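Local coordinates for glycosyl hydrolase (Streptomyces cattleya, PDB 7LR8) that probably hydrolyses the Manβ1-4GlcNAc disaccharide of the N-glycan core, acting as a family 5, subfamily 18 glycosidase, at the interface of chains A and B. Coordinates in Å, arbitrary orientation; residue numbers count along the deposited sequence, not the author numbering. Chains: chain A/B, Uncharacterized protein ScGH5_18.

Contact 1: the interface of chains A and B. Residues chain A 65-67, 109, 116; chain B 312-315.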
# COMPACT_ATOMS: atom_id res chain seq x y z
N ASN A 65 7.41 -0.97 7.41
CA ASN A 65 8.69 -1.44 6.90
C ASN A 65 8.89 -2.83 7.48
O ASN A 65 8.36 -3.13 8.56
CB ASN A 65 9.81 -0.46 7.29
CG ASN A 65 11.18 -0.93 6.89
OD1 ASN A 65 11.79 -1.75 7.57
ND2 ASN A 65 11.69 -0.40 5.78
N ARG A 66 9.61 -3.71 6.76
CA ARG A 66 9.76 -5.08 7.23
C ARG A 66 10.29 -5.14 8.66
O ARG A 66 9.89 -6.02 9.43
CB ARG A 66 10.68 -5.87 6.29
CG ARG A 66 10.89 -7.33 6.72
CD ARG A 66 11.51 -8.16 5.60
NE ARG A 66 12.77 -7.64 5.07
CZ ARG A 66 13.98 -7.97 5.53
NH1 ARG A 66 14.10 -8.81 6.55
NH2 ARG A 66 15.08 -7.48 4.96
N THR A 67 11.16 -4.21 9.06
CA THR A 67 11.69 -4.23 10.42
C THR A 67 11.26 -2.99 11.21
O THR A 67 12.02 -2.45 12.02
CB THR A 67 13.21 -4.41 10.43
OG1 THR A 67 13.83 -3.42 9.59
CG2 THR A 67 13.56 -5.80 9.92
N TRP A 109 6.87 -2.78 0.98
CA TRP A 109 8.02 -3.67 0.90
C TRP A 109 7.67 -5.07 0.37
O TRP A 109 8.54 -5.95 0.37
CB TRP A 109 8.73 -3.76 2.27
CG TRP A 109 7.85 -4.02 3.49
CD1 TRP A 109 7.16 -3.09 4.22
CD2 TRP A 109 7.59 -5.29 4.12
NE1 TRP A 109 6.49 -3.71 5.26
CE2 TRP A 109 6.73 -5.06 5.21
CE3 TRP A 109 8.01 -6.61 3.85
CZ2 TRP A 109 6.28 -6.08 6.05
CZ3 TRP A 109 7.56 -7.63 4.68
CH2 TRP A 109 6.69 -7.36 5.76
N ARG A 116 7.71 -9.59 -3.66
CA ARG A 116 8.28 -10.76 -3.02
C ARG A 116 7.11 -11.58 -2.50
O ARG A 116 6.28 -11.07 -1.73
CB ARG A 116 9.23 -10.37 -1.88
CG ARG A 116 10.52 -9.78 -2.36
CD ARG A 116 11.45 -9.40 -1.20
NE ARG A 116 10.91 -8.29 -0.41
CZ ARG A 116 11.54 -7.80 0.66
NH1 ARG A 116 12.71 -8.32 1.03
NH2 ARG A 116 11.01 -6.78 1.33
N ARG B 312 18.04 0.62 10.90
CA ARG B 312 17.06 -0.31 11.45
C ARG B 312 15.85 -0.50 10.54
O ARG B 312 14.99 -1.33 10.84
CB ARG B 312 16.58 0.15 12.82
CG ARG B 312 17.64 0.00 13.90
CD ARG B 312 17.21 0.63 15.22
NE ARG B 312 18.27 0.56 16.23
CZ ARG B 312 18.43 -0.45 17.08
NH1 ARG B 312 17.60 -1.48 17.05
NH2 ARG B 312 19.43 -0.42 17.96
N LEU B 313 15.74 0.28 9.46
CA LEU B 313 14.70 0.09 8.46
C LEU B 313 15.28 -0.77 7.34
O LEU B 313 16.39 -0.52 6.87
CB LEU B 313 14.22 1.43 7.91
CG LEU B 313 13.51 2.39 8.88
CD1 LEU B 313 13.38 3.77 8.26
CD2 LEU B 313 12.13 1.85 9.26
N ALA B 314 14.56 -1.82 6.96
CA ALA B 314 15.14 -2.80 6.06
C ALA B 314 14.81 -2.50 4.60
O ALA B 314 13.89 -1.74 4.28
CB ALA B 314 14.64 -4.21 6.42
N ASP B 315 15.58 -3.12 3.71
CA ASP B 315 15.32 -3.35 2.30
C ASP B 315 15.58 -2.15 1.40
O ASP B 315 15.38 -2.27 0.18
CB ASP B 315 13.88 -3.83 2.05
CG ASP B 315 13.61 -5.21 2.63
OD1 ASP B 315 14.44 -6.12 2.43
OD2 ASP B 315 12.57 -5.37 3.30
O HOH W 1 11.17 -3.19 4.32
O HOH W 2 13.00 -0.38 12.87
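B:Asp315 pushes its carboxylate between A:Arg66 and A:Arg116, and the geometry shows two unlike grips. A:Arg66 comes side-on: NE, the inner guanidinium nitrogen, bonds to OD2 at 2.9 Å on its syn side, while NH2 reaches OD1 from above the carboxylate plane. A bend at chi3 (56°) in an otherwise extended chain turns this edge toward the acid. A:Arg116 arrives end-on and tip to tip, its guanidinium turned 85° from the carboxylate. Its NH2 lies 2.9 Å from OD2, and its NH1 meets OD1 from the face opposite A:Arg66 NH2. Each carboxylate oxygen therefore accepts from both arginines, and the double salt bridge would be expected to stabilise the charged acid. Behind it, the backbone O of A:Trp109 takes a nearly straight bond from A:Arg116 NH2 (2.8 Å), lying in the guanidinium plane and fixing that group's rotation.

Beside this charged knot, the A:Asn65 amide pairs with the backbone of B:Ala314. OD1 accepts from B:Ala314 N at 2.8 Å, and ND2 donates in return to B:Ala314 O on a lone pair (3.0 Å). A:Thr67 N also donates to this OD1, a bond within chain A that probably helps hold the amide in its pairing pose. Water 1 joins A:Arg66 N to B:Ala314 O and B:Asp315 OD2.

The far end is looser. A:Thr67 OG1 donates to B:Arg312 O at 2.7 Å, but B:Arg312 is poorly ordered, so this bond is less secure than its length suggests, and water 2 sits beside the same carbonyl (3.0 Å). B:Leu313 CD2 merely brushes A:Asn65.

In the fold, chain A contributes the loop between helices 59-62 and 71-86, the short helical turn 108-110 and the stretch before helix 122-139. Chain B offers the loop between strand 298-304 and helix 318-321, two elements that carry glycan-pocket residues.

Contact 2: the interface of chains A and B. Residues chain A 31, 61, 64, 70; chain B 31, 61, 64, 70.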
# COMPACT_ATOMS: atom_id res chain seq x y z
N LEU A 31 -5.45 4.93 11.77
CA LEU A 31 -4.78 6.20 11.48
C LEU A 31 -5.34 7.37 12.28
O LEU A 31 -4.74 8.44 12.28
CB LEU A 31 -4.89 6.54 10.00
CG LEU A 31 -4.40 5.49 9.01
CD1 LEU A 31 -4.79 5.86 7.58
CD2 LEU A 31 -2.89 5.32 9.16
N VAL A 61 -0.19 -0.65 8.03
CA VAL A 61 -0.19 0.41 9.04
C VAL A 61 0.61 -0.03 10.26
O VAL A 61 1.32 0.76 10.89
CB VAL A 61 -1.63 0.79 9.39
CG1 VAL A 61 -1.68 1.71 10.61
CG2 VAL A 61 -2.31 1.44 8.20
N PRO A 64 4.90 -0.88 8.59
CA PRO A 64 5.12 -0.14 7.34
C PRO A 64 6.45 -0.43 6.67
O PRO A 64 6.61 -0.12 5.48
CB PRO A 64 5.03 1.33 7.78
CG PRO A 64 5.43 1.33 9.23
CD PRO A 64 4.86 0.02 9.76
N ARG A 70 5.18 -1.02 14.56
CA ARG A 70 4.99 0.22 15.32
C ARG A 70 4.45 -0.06 16.71
O ARG A 70 3.33 -0.58 16.84
CB ARG A 70 4.05 1.15 14.55
CG ARG A 70 4.62 1.68 13.24
CD ARG A 70 3.59 2.54 12.51
NE ARG A 70 2.94 3.44 13.46
CZ ARG A 70 1.64 3.45 13.74
NH1 ARG A 70 0.80 2.63 13.13
NH2 ARG A 70 1.18 4.31 14.65
N LEU B 31 2.70 8.40 10.57
CA LEU B 31 1.98 7.46 11.42
C LEU B 31 2.27 7.65 12.90
O LEU B 31 1.55 7.09 13.74
CB LEU B 31 2.32 6.01 11.02
CG LEU B 31 2.05 5.64 9.56
CD1 LEU B 31 2.59 4.23 9.28
CD2 LEU B 31 0.56 5.71 9.23
N VAL B 61 -1.37 7.27 3.08
CA VAL B 61 -1.67 7.68 4.45
C VAL B 61 -2.57 8.92 4.46
O VAL B 61 -3.46 9.05 5.31
CB VAL B 61 -0.36 7.91 5.22
CG1 VAL B 61 -0.64 8.50 6.60
CG2 VAL B 61 0.38 6.60 5.34
N PRO B 64 -6.48 7.46 2.28
CA PRO B 64 -6.56 5.98 2.34
C PRO B 64 -7.73 5.41 1.59
O PRO B 64 -7.74 4.20 1.31
CB PRO B 64 -6.68 5.71 3.85
CG PRO B 64 -7.33 6.98 4.38
CD PRO B 64 -6.67 8.08 3.59
N ARG B 70 -7.65 12.66 4.89
CA ARG B 70 -7.71 12.72 6.33
C ARG B 70 -7.42 14.12 6.83
O ARG B 70 -6.31 14.65 6.60
CB ARG B 70 -6.71 11.73 6.92
CG ARG B 70 -7.17 10.26 6.77
CD ARG B 70 -6.10 9.31 7.31
NE ARG B 70 -5.67 9.71 8.65
CZ ARG B 70 -4.44 10.09 8.98
NH1 ARG B 70 -3.46 10.12 8.08
NH2 ARG B 70 -4.19 10.44 10.24
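B:Leu31 lies across the side chain of A:Arg70 at about a right angle, and A:Leu31 does the same with B:Arg70 around the two-fold axis. Followed outward, B:Leu31 first sets CB over one face of the A:Arg70 guanidinium, offset toward the rim and 3.6 Å from NE. With CG anti to the carbonyl carbon (chi1 -57°), the branch then runs on past the arginine. Its methyl CD1 rests on the arginine's aliphatic CD at 3.8 Å and also faces the A:Pro64 ring, where CG is 4.1 Å away, and the carbonyl O of A:Val61. The other methyl, CD2, points to the symmetry axis and meets A:Leu31 CD2 at 3.5 Å, a carbon contact tighter than usual, as the two leucines cross obliquely.

A bond within its own chain helps position the arginine. A:Arg70 NH1 donates to A:Val61 O at 3.0 Å (164° at H), with the acceptor in the guanidinium plane although the donor stands above the carbonyl plane. This tether, with the bend at chi3 (44°), presents the flat face to the leucine. At the other terminal nitrogen, NH2 comes within 2.9 Å of B:Leu31 O, yet its N-H points away, and the pair does not qualify as a hydrogen bond. The carbonyl lies near the end of 3-10 helix 26-32, so any attraction to the guanidinium is probably electrostatic.

An alanine in place of A:Arg70 would probably leave A:Val61 O without its donor and open a gap beside CB and CD1 of B:Leu31, freeing that leucine to turn.

Together the paired leucines and arginines form a symmetric patch whose contacts across the interface are mostly van der Waals, with 209 Å² of surface hidden. It may help hold two copies together, if the dimer also forms in solution.

The C-alpha centres of contact 1 and contact 2 are about 16 Å apart, and one stretch of chain A serves both: the segment from helix 59-62 to the start of helix 71-86. A:Pro64 of contact 2 directly precedes A:Asn65 of contact 1, and A:Arg70 follows A:Thr67 by three residues. Contact 2 spans the two-fold axis, whereas contact 1 lies off it and has a twin with the chains exchanged. A central patch of leucine-arginine packing is thus flanked by two charged, directional ones, a layout that could fix the relative orientation of the copies if this pair forms outside the crystal.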